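Local coordinates for Glyco_hydro_cc domain-containing protein (Trichoderma gamsii, PDB 6UBD) that probably binds beta-1,3-glucan oligosaccharides, as an oligosaccharide-binding member (subgroup VII) of glycoside hydrolase family GH128, at residues T200-V205 against Y240-G245; A139-P144 against L163-D168; L43-D48 against G259-S264; T57-S62 against L88-H93. One frame throughout, in Å; residues are numbered along the deposited sequence.

In the fold
Interactions 1 and 2 are buried and reach the same curled sheet, whereas 57-62 with 88-93 is partly buried and 43-48 with 259-264 lies at the surface. Depth goes with chemistry. Interaction 1 joins two parallel strands through an aromatic ring laid against a neighbouring backbone; interaction 2 fastens a loop to a strand with two short hydrogen bonds and a water. Interactions 3 and 4 rest on apolar packing, the latter with a bridging water. Interaction 1 touches interaction 3, where Tyr242 meets Trp46 and Ser264. Interactions 2 and 3 lie on opposite sides of the chain's centre, their centres about 32 Å apart.

Interaction 1. Residues T200-V205 against Y240-G245; sequences TEFACV and YAYTDG
Phe202 reaches from strand 197-206 onto the backbone of Ala241 and Tyr242. Its CG sits between the backbone N and the carbonyl carbon (chi1 73°), a rotation that brings the ring over the backbone of the neighbouring strand. Beyond CB, CG passes Ala241 O at the limit of contact, and CD2 comes nearer, 3.3 Å from Ala241 O. CE2 is 3.4 Å from Tyr242 N and also meets Tyr240 CD1. At the tip, Phe202 CZ packs on Tyr242 CB at 3.9 Å, while on the other flank CE1 nears Tyr242 CD2. Tyr242 CA stands over one face of the ring, 4.0 Å from the Phe202 centroid, in a CH-pi contact offset toward the rim; the Phe202 and Tyr242 rings meet obliquely, their planes at 68°.

The segments belong to adjacent parallel strands of a curled sheet, in keeping with the beta/alpha-barrel architecture of glycoside hydrolase catalytic cores. Their axes differ by 55°, and the bond from Phe202 N to Ala241 O is weak, 3.3 Å long and bent.

Past Phe202, the methyl CG2 of Thr243 lies 3.4 Å from Phe202 O. Thr243 OG1 accepts a nearly straight bond from Gly245 N in an ST turn. The extended Glu201 chain passes Thr243, and its OE2 is hydrogen-bonded to Trp56 NE1. Tyr242 stacks on Trp252 and bonds through OH to Trp252 O.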
loop_
_atom_site.group_PDB
_atom_site.type_symbol
_atom_site.label_atom_id
_atom_site.label_comp_id
_atom_site.label_asym_id
_atom_site.label_seq_id
_atom_site.Cartn_x
_atom_site.Cartn_y
_atom_site.Cartn_z
ATOM N N THR A 200 2.668 -0.991 -0.567
ATOM C CA THR A 200 1.490 -0.376 0.072
ATOM C C THR A 200 0.698 -1.374 0.945
ATOM O O THR A 200 -0.166 -0.932 1.740
ATOM C CB THR A 200 0.642 0.347 -0.980
ATOM O OG1 THR A 200 0.187 -0.645 -1.917
ATOM C CG2 THR A 200 1.394 1.501 -1.660
ATOM N N GLU A 201 0.972 -2.661 0.761
ATOM C CA GLU A 201 0.565 -3.713 1.739
ATOM C C GLU A 201 1.643 -4.788 1.695
ATOM O O GLU A 201 2.109 -5.143 0.634
ATOM C CB GLU A 201 -0.740 -4.439 1.424
ATOM C CG GLU A 201 -2.013 -3.570 1.505
ATOM C CD GLU A 201 -3.239 -4.391 1.164
ATOM O OE1 GLU A 201 -3.308 -5.541 1.609
ATOM O OE2 GLU A 201 -4.139 -3.900 0.489
ATOM N N PHE A 202 2.019 -5.355 2.867
ATOM C CA PHE A 202 2.844 -6.606 2.952
ATOM C C PHE A 202 2.387 -7.453 4.138
ATOM O O PHE A 202 1.866 -6.947 5.143
ATOM C CB PHE A 202 4.359 -6.314 2.935
ATOM C CG PHE A 202 4.871 -5.695 4.241
ATOM C CD1 PHE A 202 5.155 -6.496 5.356
ATOM C CD2 PHE A 202 5.108 -4.335 4.338
ATOM C CE1 PHE A 202 5.595 -5.905 6.534
ATOM C CE2 PHE A 202 5.523 -3.750 5.543
ATOM C CZ PHE A 202 5.779 -4.543 6.632
ATOM N N ALA A 203 2.508 -8.762 3.916
ATOM C CA ALA A 203 2.265 -9.751 5.003
ATOM C C ALA A 203 2.924 -11.055 4.603
ATOM O O ALA A 203 3.155 -11.394 3.422
ATOM C CB ALA A 203 0.790 -10.046 5.237
ATOM N N CYS A 204 3.267 -11.877 5.621
ATOM C CA CYS A 204 3.898 -13.218 5.452
ATOM C C CYS A 204 2.795 -14.223 5.074
ATOM O O CYS A 204 1.883 -14.500 5.882
ATOM C CB CYS A 204 4.579 -13.628 6.752
ATOM S SG CYS A 204 5.576 -15.149 6.691
ATOM N N VAL A 205 2.864 -14.720 3.845
ATOM C CA VAL A 205 1.860 -15.647 3.246
ATOM C C VAL A 205 2.606 -16.645 2.367
ATOM O O VAL A 205 3.511 -16.297 1.607
ATOM C CB VAL A 205 0.801 -14.907 2.417
ATOM C CG1 VAL A 205 -0.252 -15.888 1.884
ATOM C CG2 VAL A 205 0.167 -13.751 3.153
ATOM N N TYR A 240 6.983 1.767 2.764
ATOM C CA TYR A 240 6.392 0.436 2.991
ATOM C C TYR A 240 5.309 0.525 4.070
ATOM O O TYR A 240 5.396 1.408 4.947
ATOM C CB TYR A 240 7.452 -0.625 3.320
ATOM C CG TYR A 240 8.351 -0.315 4.490
ATOM C CD1 TYR A 240 7.925 -0.546 5.821
ATOM C CD2 TYR A 240 9.614 0.218 4.287
ATOM C CE1 TYR A 240 8.754 -0.234 6.917
ATOM C CE2 TYR A 240 10.463 0.501 5.379
ATOM C CZ TYR A 240 10.014 0.283 6.692
ATOM O OH TYR A 240 10.831 0.592 7.803
ATOM N N ALA A 241 4.389 -0.409 4.105
ATOM C CA ALA A 241 3.251 -0.358 5.034
ATOM C C ALA A 241 2.747 -1.770 5.401
ATOM O O ALA A 241 2.309 -2.554 4.562
ATOM C CB ALA A 241 2.117 0.459 4.459
ATOM N N TYR A 242 2.811 -2.092 6.717
ATOM C CA TYR A 242 2.260 -3.344 7.320
ATOM C C TYR A 242 0.715 -3.307 7.243
ATOM O O TYR A 242 0.177 -2.332 7.756
ATOM C CB TYR A 242 2.778 -3.404 8.777
ATOM C CG TYR A 242 2.518 -4.661 9.585
ATOM C CD1 TYR A 242 1.230 -5.120 9.809
ATOM C CD2 TYR A 242 3.578 -5.375 10.146
ATOM C CE1 TYR A 242 1.000 -6.268 10.561
ATOM C CE2 TYR A 242 3.369 -6.488 10.945
ATOM C CZ TYR A 242 2.083 -6.930 11.175
ATOM O OH TYR A 242 1.936 -8.087 11.952
ATOM N N THR A 243 0.076 -4.323 6.665
ATOM C CA THR A 243 -1.399 -4.357 6.549
ATOM C C THR A 243 -2.059 -5.040 7.746
ATOM O O THR A 243 -1.567 -6.092 8.232
ATOM C CB THR A 243 -1.810 -4.977 5.215
ATOM O OG1 THR A 243 -3.249 -4.797 5.163
ATOM C CG2 THR A 243 -1.472 -6.432 5.021
ATOM N N ASP A 244 -3.218 -4.577 8.145
ATOM C CA ASP A 244 -4.084 -5.239 9.123
ATOM C C ASP A 244 -5.368 -5.777 8.461
ATOM O O ASP A 244 -6.353 -6.057 9.165
ATOM C CB ASP A 244 -4.373 -4.335 10.296
ATOM C CG ASP A 244 -5.194 -3.093 9.992
ATOM O OD1 ASP A 244 -5.702 -2.950 8.874
ATOM O OD2 ASP A 244 -5.297 -2.265 10.910
ATOM N N GLY A 245 -5.428 -5.862 7.116
ATOM C CA GLY A 245 -6.628 -6.365 6.439
ATOM C C GLY A 245 -6.988 -7.782 6.850
ATOM O O GLY A 245 -6.169 -8.574 7.334
#

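Interaction 2. Residues A139-P144 against L163-D168; sequences AALGSP and LTKSWD
Asp168 and Leu141 grip each other through two hydrogen bonds. Leu141 N donates to Asp168 OD2 at 2.8 Å and almost straight (172°), using the anti lone pair of that oxygen. In return Asp168 N donates to Leu141 O, also at 2.8 Å but more bent, with the donor tilted 19° from the carbonyl plane. With CG beside its own backbone N (chi1 -60°), the carboxylate turns back to the strand, and both peptide groups of Leu141 are used by one loop residue.

A water extends the polar group. It donates to Ala139 O and to Asp168 OD2, each at 2.7 Å, and accepts from Lys165 NZ at 2.9 Å. The extended lysine chain places its charge one water away from the carboxylate, which probably favours the ionised form of Asp168.

The remaining contacts are van der Waals and CH-pi. Ser143 CB sits over the centre of one Trp167 face, 3.5 Å from the centroid of the five-membered ring, a CH-pi contact close to the ring normal. The opposite face has the polar Ser166 OG near its rim. Leu141 CD1 approaches the backbone oxygen Ser166 O at 3.8 Å.

The loop follows helix 154-159, whose Leu155 and Phe158 touch Trp167, and it leads into strand 170-176. Strand 140-142 is paired with 100-102, and Leu141 also packs on Trp127 and Ile131 of helix 120-136. The loop thus crosses the strand nearly at a right angle and is fastened to it just before the chain enters the sheet again.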
loop_
_atom_site.group_PDB
_atom_site.type_symbol
_atom_site.label_atom_id
_atom_site.label_comp_id
_atom_site.label_asym_id
_atom_site.label_seq_id
_atom_site.Cartn_x
_atom_site.Cartn_y
_atom_site.Cartn_z
ATOM N N ALA A 139 -0.488 16.742 -6.742
ATOM C CA ALA A 139 -0.317 15.490 -5.984
ATOM C C ALA A 139 0.750 14.595 -6.642
ATOM O O ALA A 139 0.795 14.501 -7.892
ATOM C CB ALA A 139 -1.633 14.744 -5.933
ATOM N N ALA A 140 1.537 13.861 -5.825
ATOM C CA ALA A 140 2.327 12.724 -6.309
ATOM C C ALA A 140 1.386 11.519 -6.501
ATOM O O ALA A 140 0.550 11.244 -5.616
ATOM C CB ALA A 140 3.430 12.373 -5.346
ATOM N N LEU A 141 1.512 10.865 -7.678
ATOM C CA LEU A 141 0.565 9.777 -8.047
ATOM C C LEU A 141 1.175 8.376 -7.889
ATOM O O LEU A 141 2.279 8.169 -8.424
ATOM C CB LEU A 141 0.126 9.990 -9.520
ATOM C CG LEU A 141 -0.571 11.312 -9.858
ATOM C CD1 LEU A 141 -1.102 11.262 -11.291
ATOM C CD2 LEU A 141 -1.732 11.591 -8.919
ATOM N N GLY A 142 0.408 7.482 -7.274
ATOM C CA GLY A 142 0.830 6.089 -7.164
ATOM C C GLY A 142 0.052 5.238 -8.152
ATOM O O GLY A 142 -1.175 5.340 -8.261
ATOM N N SER A 143 0.704 4.217 -8.734
ATOM C CA SER A 143 0.049 3.306 -9.663
ATOM C C SER A 143 -1.054 2.530 -8.966
ATOM O O SER A 143 -0.971 2.309 -7.708
ATOM C CB SER A 143 1.028 2.340 -10.313
ATOM O OG SER A 143 1.443 1.273 -9.417
ATOM N N PRO A 144 -1.977 1.909 -9.710
ATOM C CA PRO A 144 -2.723 0.780 -9.155
ATOM C C PRO A 144 -1.768 -0.354 -8.685
ATOM O O PRO A 144 -0.694 -0.521 -9.231
ATOM C CB PRO A 144 -3.623 0.351 -10.333
ATOM C CG PRO A 144 -3.694 1.586 -11.226
ATOM C CD PRO A 144 -2.278 2.122 -11.148
ATOM N N LEU A 163 -2.639 7.756 -21.057
ATOM C CA LEU A 163 -2.925 8.333 -19.739
ATOM C C LEU A 163 -2.591 9.816 -19.831
ATOM O O LEU A 163 -1.493 10.147 -20.269
ATOM C CB LEU A 163 -2.148 7.622 -18.622
ATOM C CG LEU A 163 -2.322 6.108 -18.505
ATOM C CD1 LEU A 163 -1.508 5.545 -17.365
ATOM C CD2 LEU A 163 -3.784 5.734 -18.307
ATOM N N THR A 164 -3.421 10.665 -19.303
ATOM C CA THR A 164 -3.148 12.124 -19.400
ATOM C C THR A 164 -1.907 12.532 -18.615
ATOM O O THR A 164 -1.142 13.440 -19.010
ATOM C CB THR A 164 -4.429 12.922 -19.132
ATOM O OG1 THR A 164 -4.960 12.736 -17.836
ATOM C CG2 THR A 164 -5.522 12.482 -20.065
ATOM N N LYS A 165 -1.688 11.851 -17.506
ATOM C CA LYS A 165 -0.447 11.871 -16.671
ATOM C C LYS A 165 -0.194 10.455 -16.163
ATOM O O LYS A 165 -1.160 9.848 -15.742
ATOM C CB LYS A 165 -0.617 12.922 -15.567
ATOM C CG LYS A 165 0.731 13.345 -15.003
ATOM C CD LYS A 165 0.729 14.380 -13.916
ATOM C CE LYS A 165 2.182 14.713 -13.549
ATOM N NZ LYS A 165 2.296 15.780 -12.561
ATOM N N SER A 166 1.041 10.015 -16.308
ATOM C CA SER A 166 1.449 8.706 -15.712
ATOM C C SER A 166 1.704 8.845 -14.206
ATOM O O SER A 166 1.613 9.934 -13.609
ATOM C CB SER A 166 2.592 8.109 -16.457
ATOM O OG SER A 166 2.847 6.778 -16.028
ATOM N N TRP A 167 2.007 7.724 -13.554
ATOM C CA TRP A 167 2.308 7.707 -12.105
ATOM C C TRP A 167 3.762 8.101 -11.832
ATOM O O TRP A 167 4.649 8.042 -12.654
ATOM C CB TRP A 167 1.971 6.364 -11.476
ATOM C CG TRP A 167 2.688 5.155 -11.978
ATOM C CD1 TRP A 167 3.833 4.630 -11.454
ATOM C CD2 TRP A 167 2.231 4.243 -12.976
ATOM N NE1 TRP A 167 4.134 3.463 -12.094
ATOM C CE2 TRP A 167 3.173 3.183 -13.031
ATOM C CE3 TRP A 167 1.135 4.250 -13.865
ATOM C CZ2 TRP A 167 3.007 2.128 -13.926
ATOM C CZ3 TRP A 167 0.986 3.179 -14.705
ATOM C CH2 TRP A 167 1.902 2.125 -14.705
ATOM N N ASP A 168 3.983 8.567 -10.590
ATOM C CA ASP A 168 5.332 8.919 -10.055
ATOM C C ASP A 168 5.985 7.746 -9.267
ATOM O O ASP A 168 7.228 7.604 -9.351
ATOM C CB ASP A 168 5.163 10.129 -9.165
ATOM C CG ASP A 168 4.609 11.370 -9.837
ATOM O OD1 ASP A 168 5.300 11.816 -10.790
ATOM O OD2 ASP A 168 3.447 11.762 -9.551
HETATM O O HOH W 1 2.176 14.115 -10.163
#

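Interaction 3. Residues L43-D48 against G259-S264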
loop_
_atom_site.group_PDB
_atom_site.type_symbol
_atom_site.label_atom_id
_atom_site.label_comp_id
_atom_site.label_asym_id
_atom_site.label_seq_id
_atom_site.Cartn_x
_atom_site.Cartn_y
_atom_site.Cartn_z
ATOM N N LEU A 43 -2.163 1.841 14.855
ATOM C CA LEU A 43 -1.541 3.145 14.547
ATOM C C LEU A 43 -1.087 3.887 15.810
ATOM O O LEU A 43 -0.036 4.554 15.734
ATOM C CB LEU A 43 -2.530 3.914 13.686
ATOM C CG LEU A 43 -2.062 5.187 12.974
ATOM C CD1 LEU A 43 -0.835 4.889 12.149
ATOM C CD2 LEU A 43 -3.197 5.823 12.166
ATOM N N ALA A 44 -1.853 3.819 16.903
ATOM C CA ALA A 44 -1.438 4.529 18.136
ATOM C C ALA A 44 -0.091 3.988 18.616
ATOM O O ALA A 44 0.763 4.759 19.129
ATOM C CB ALA A 44 -2.485 4.471 19.230
ATOM N N PHE A 45 0.114 2.693 18.568
ATOM C CA PHE A 45 1.346 2.047 19.098
ATOM C C PHE A 45 2.559 2.380 18.198
ATOM O O PHE A 45 3.687 2.515 18.723
ATOM C CB PHE A 45 1.173 0.523 19.165
ATOM C CG PHE A 45 0.017 0.016 19.983
ATOM C CD1 PHE A 45 -0.006 0.249 21.328
ATOM C CD2 PHE A 45 -1.072 -0.629 19.395
ATOM C CE1 PHE A 45 -1.025 -0.296 22.100
ATOM C CE2 PHE A 45 -2.145 -1.084 20.159
ATOM C CZ PHE A 45 -2.124 -0.901 21.506
ATOM N N TRP A 46 2.348 2.538 16.882
ATOM C CA TRP A 46 3.475 2.682 15.937
ATOM C C TRP A 46 3.826 4.164 15.603
ATOM O O TRP A 46 4.920 4.414 15.067
ATOM C CB TRP A 46 3.145 1.963 14.650
ATOM C CG TRP A 46 3.021 0.464 14.718
ATOM C CD1 TRP A 46 3.560 -0.394 15.648
ATOM C CD2 TRP A 46 2.341 -0.365 13.768
ATOM N NE1 TRP A 46 3.285 -1.687 15.307
ATOM C CE2 TRP A 46 2.515 -1.709 14.160
ATOM C CE3 TRP A 46 1.634 -0.079 12.594
ATOM C CZ2 TRP A 46 2.007 -2.764 13.406
ATOM C CZ3 TRP A 46 1.108 -1.127 11.843
ATOM C CH2 TRP A 46 1.312 -2.460 12.264
ATOM N N LYS A 47 2.886 5.115 15.870
ATOM C CA LYS A 47 2.890 6.476 15.332
ATOM C C LYS A 47 4.266 7.172 15.347
ATOM O O LYS A 47 4.663 7.857 14.379
ATOM C CB LYS A 47 1.884 7.350 16.126
ATOM C CG LYS A 47 1.509 8.665 15.488
ATOM C CD LYS A 47 0.727 9.500 16.457
ATOM C CE LYS A 47 0.289 10.772 15.808
ATOM N NZ LYS A 47 -0.471 11.610 16.740
ATOM N N ASP A 48 4.925 7.090 16.507
ATOM C CA ASP A 48 6.154 7.911 16.715
ATOM C C ASP A 48 7.332 7.447 15.818
ATOM O O ASP A 48 8.291 8.191 15.649
ATOM C CB ASP A 48 6.593 7.973 18.151
ATOM C CG ASP A 48 7.717 8.961 18.363
ATOM O OD1 ASP A 48 7.481 10.133 18.142
ATOM O OD2 ASP A 48 8.807 8.555 18.922
ATOM N N GLY A 259 -7.086 -5.879 22.826
ATOM C CA GLY A 259 -6.735 -4.485 22.461
ATOM C C GLY A 259 -5.239 -4.165 22.552
ATOM O O GLY A 259 -4.794 -3.117 22.079
ATOM N N SER A 260 -4.469 -5.041 23.159
ATOM C CA SER A 260 -3.023 -4.845 23.380
ATOM C C SER A 260 -2.240 -5.157 22.087
ATOM O O SER A 260 -2.738 -5.934 21.212
ATOM C CB SER A 260 -2.500 -5.646 24.557
ATOM O OG SER A 260 -2.590 -7.075 24.390
ATOM N N LEU A 261 -1.059 -4.574 21.926
ATOM C CA LEU A 261 -0.206 -4.827 20.734
ATOM C C LEU A 261 0.163 -6.313 20.707
ATOM O O LEU A 261 0.678 -6.884 21.710
ATOM C CB LEU A 261 1.032 -3.939 20.774
ATOM C CG LEU A 261 1.894 -3.880 19.500
ATOM C CD1 LEU A 261 1.201 -3.306 18.310
ATOM C CD2 LEU A 261 3.191 -3.145 19.840
ATOM N N SER A 262 -0.014 -7.020 19.580
ATOM C CA SER A 262 0.276 -8.476 19.453
ATOM C C SER A 262 1.774 -8.666 19.283
ATOM O O SER A 262 2.553 -7.739 19.099
ATOM C CB SER A 262 -0.473 -9.076 18.278
ATOM O OG SER A 262 0.169 -8.672 17.067
ATOM N N GLN A 263 2.208 -9.938 19.405
ATOM C CA GLN A 263 3.635 -10.254 19.166
ATOM C C GLN A 263 4.080 -9.838 17.764
ATOM O O GLN A 263 5.184 -9.332 17.567
ATOM C CB GLN A 263 3.860 -11.760 19.446
ATOM C CG GLN A 263 3.608 -12.188 20.916
ATOM C CD GLN A 263 3.475 -13.691 21.039
ATOM O OE1 GLN A 263 4.475 -14.422 21.031
ATOM N NE2 GLN A 263 2.206 -14.155 21.110
ATOM N N SER A 264 3.205 -10.015 16.758
ATOM C CA SER A 264 3.486 -9.568 15.368
ATOM C C SER A 264 3.565 -8.024 15.267
ATOM O O SER A 264 4.528 -7.485 14.700
ATOM C CB SER A 264 2.475 -10.134 14.405
ATOM O OG SER A 264 2.464 -11.563 14.406
#
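Phe45 and Leu261 mark the nearest approach of the two backbones, their CA atoms 7.2 Å apart, so the short helix 43-46 and the turn before helix 263-273 meet through side chains. Those of Phe45 and Leu261 slide past each other in opposite directions. Leu261 CB stands over the centre of one Phe45 face, 4.1 Å from the ring centroid and only 7° off its normal, a clear CH-pi contact. With CG of Leu261 set opposite its own N (chi1 -169°), the branch continues toward the base of the aromatic ring, where CD1 packs 3.7 Å from Phe45 CD2.

At the far end of that ring a backbone oxygen takes over: Gly259 O lies at the edge, near the plane, 3.5 Å from Phe45 CZ. Leu261 CD1 also reaches the indole of Trp46, 4.0 Å from its NE1, and so touches two consecutive aromatic residues of helix 43-46. That NE1 donates to Gly265 O in helix 263-273, while the indole meets Tyr268 edge-to-face.

Leu261 itself further packs on Gln266 and Leu269. Ser262 is the N-cap of helix 263-273, its OG bonded to Gly265 N. The arrangement is apolar packing between peripheral helices at the surface of a beta/alpha-barrel glycoside hydrolase core, setting the helix after strand 35-38 against the start of helix 263-273.

Interaction 4. Residues T57-S62 against L88-H93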
loop_
_atom_site.group_PDB
_atom_site.type_symbol
_atom_site.label_atom_id
_atom_site.label_comp_id
_atom_site.label_asym_id
_atom_site.label_seq_id
_atom_site.Cartn_x
_atom_site.Cartn_y
_atom_site.Cartn_z
ATOM N N THR A 57 -9.200 4.458 1.854
ATOM C CA THR A 57 -10.248 5.476 1.589
ATOM C C THR A 57 -9.666 6.747 0.967
ATOM O O THR A 57 -8.457 6.961 0.913
ATOM C CB THR A 57 -11.023 5.860 2.862
ATOM O OG1 THR A 57 -10.330 6.864 3.650
ATOM C CG2 THR A 57 -11.448 4.657 3.701
ATOM N N PRO A 58 -10.517 7.648 0.403
ATOM C CA PRO A 58 -10.050 8.926 -0.141
ATOM C C PRO A 58 -9.424 9.899 0.859
ATOM O O PRO A 58 -8.731 10.808 0.424
ATOM C CB PRO A 58 -11.338 9.514 -0.753
ATOM C CG PRO A 58 -12.181 8.301 -1.114
ATOM C CD PRO A 58 -11.917 7.388 0.060
ATOM N N ALA A 59 -9.716 9.700 2.159
ATOM C CA ALA A 59 -9.341 10.676 3.207
ATOM C C ALA A 59 -9.090 9.939 4.525
ATOM O O ALA A 59 -9.952 9.915 5.409
ATOM C CB ALA A 59 -10.377 11.747 3.359
ATOM N N PRO A 60 -7.901 9.319 4.741
ATOM C CA PRO A 60 -7.630 8.607 5.991
ATOM C C PRO A 60 -7.873 9.555 7.162
ATOM O O PRO A 60 -7.303 10.619 7.171
ATOM C CB PRO A 60 -6.178 8.177 5.951
ATOM C CG PRO A 60 -5.795 8.274 4.475
ATOM C CD PRO A 60 -6.784 9.180 3.804
ATOM N N SER A 61 -8.721 9.130 8.123
ATOM C CA SER A 61 -9.049 10.137 9.186
ATOM C C SER A 61 -9.029 9.577 10.603
ATOM O O SER A 61 -9.512 10.326 11.528
ATOM C CB SER A 61 -10.368 10.814 8.916
ATOM O OG SER A 61 -11.312 9.743 8.862
ATOM N N SER A 62 -8.448 8.402 10.862
ATOM C CA SER A 62 -8.307 7.984 12.286
ATOM C C SER A 62 -7.613 9.098 13.078
ATOM O O SER A 62 -6.535 9.573 12.672
ATOM C CB SER A 62 -7.481 6.717 12.430
ATOM O OG SER A 62 -7.182 6.418 13.787
ATOM N N LEU A 88 -16.035 5.798 -4.060
ATOM C CA LEU A 88 -16.020 6.596 -5.316
ATOM C C LEU A 88 -16.742 7.958 -5.113
ATOM O O LEU A 88 -16.238 9.000 -5.582
ATOM C CB LEU A 88 -16.656 5.798 -6.460
ATOM C CG LEU A 88 -16.871 6.540 -7.770
ATOM C CD1 LEU A 88 -15.546 6.889 -8.427
ATOM C CD2 LEU A 88 -17.725 5.727 -8.729
ATOM N N GLN A 89 -17.933 7.932 -4.510
ATOM C CA GLN A 89 -18.693 9.173 -4.260
ATOM C C GLN A 89 -17.847 10.127 -3.398
ATOM O O GLN A 89 -17.771 11.334 -3.751
ATOM C CB GLN A 89 -20.046 8.856 -3.620
ATOM C CG GLN A 89 -20.911 10.055 -3.287
ATOM C CD GLN A 89 -22.225 9.714 -2.601
ATOM O OE1 GLN A 89 -23.056 8.960 -3.137
ATOM N NE2 GLN A 89 -22.425 10.262 -1.395
ATOM N N GLN A 90 -17.227 9.647 -2.302
ATOM C CA GLN A 90 -16.373 10.506 -1.438
ATOM C C GLN A 90 -15.203 11.089 -2.239
ATOM O O GLN A 90 -14.911 12.267 -2.074
ATOM C CB GLN A 90 -15.934 9.650 -0.247
ATOM C CG GLN A 90 -15.050 10.343 0.775
ATOM C CD GLN A 90 -14.579 9.350 1.843
ATOM O OE1 GLN A 90 -15.072 8.175 1.888
ATOM N NE2 GLN A 90 -13.570 9.764 2.640
ATOM N N PHE A 91 -14.566 10.312 -3.120
ATOM C CA PHE A 91 -13.427 10.791 -3.968
ATOM C C PHE A 91 -13.881 11.904 -4.914
ATOM O O PHE A 91 -13.174 12.941 -5.012
ATOM C CB PHE A 91 -12.766 9.632 -4.722
ATOM C CG PHE A 91 -11.379 9.918 -5.223
ATOM C CD1 PHE A 91 -11.160 10.607 -6.402
ATOM C CD2 PHE A 91 -10.274 9.582 -4.445
ATOM C CE1 PHE A 91 -9.888 10.937 -6.818
ATOM C CE2 PHE A 91 -9.000 9.938 -4.851
ATOM C CZ PHE A 91 -8.810 10.606 -6.048
ATOM N N GLU A 92 -15.042 11.717 -5.536
ATOM C CA GLU A 92 -15.625 12.738 -6.408
ATOM C C GLU A 92 -15.918 14.045 -5.650
ATOM O O GLU A 92 -15.885 15.134 -6.315
ATOM C CB GLU A 92 -16.904 12.237 -7.117
ATOM C CG GLU A 92 -16.660 11.048 -8.038
ATOM C CD GLU A 92 -17.936 10.366 -8.588
ATOM O OE1 GLU A 92 -18.953 10.255 -7.809
ATOM O OE2 GLU A 92 -17.916 9.803 -9.706
ATOM N N HIS A 93 -16.246 13.969 -4.342
ATOM C CA HIS A 93 -16.643 15.144 -3.520
ATOM C C HIS A 93 -15.429 15.775 -2.808
ATOM O O HIS A 93 -15.658 16.774 -2.100
ATOM C CB HIS A 93 -17.742 14.749 -2.510
ATOM C CG HIS A 93 -19.090 14.486 -3.088
ATOM N ND1 HIS A 93 -19.563 15.111 -4.230
ATOM C CD2 HIS A 93 -20.092 13.676 -2.662
ATOM C CE1 HIS A 93 -20.793 14.714 -4.478
ATOM N NE2 HIS A 93 -21.149 13.841 -3.516
HETATM O O HOH W 2 -12.342 8.144 5.082
#
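The Phe91 ring receives Pro58 obliquely, with Pro58 CB 3.8 Å from Phe91 CD2. Pro58 also lies over one face of the other flat group, the Gln90 amide, its CD 3.7 Å from Gln90 OE1; the amide's NE2 is 3.8 Å from Ala59 CB. Pro58 thus sits against two successive residues of helix 82-92, with CG 3.7 Å from the backbone N of Phe91 and also near Phe91 CB. Gln90 holds CG opposite its backbone N (chi1 180°) and stays extended beyond it, which carries the amide past the pyrrolidine to the loop.

Helix 82-92 runs between strands 69-73 and 100-102, and the loop 57-62 links strand 52-54 to strand 69-73, so the packing joins successive parts of the parallel beta/alpha order seen in barrel-type glycoside hydrolase cores. Phe91 reaches inward to Ser72 of strand 69-73 and to Leu130 of helix 120-136.

A water ties the Gln90 amide to Thr57 OG1 and to the backbone O of Ala59. It donates to Thr57 OG1 at 2.8 Å and to Ala59 O at 3.0 Å, and accepts from Gln90 NE2 at 3.2 Å. Thr57 OG1 also accepts from Ala59 N, 3.3 Å away at an angle of 151°, closing an ST turn around Pro58, and it is hydrogen-bonded to Asp55 OD1. Pro58 O is bonded to Ser72 OG of strand 69-73.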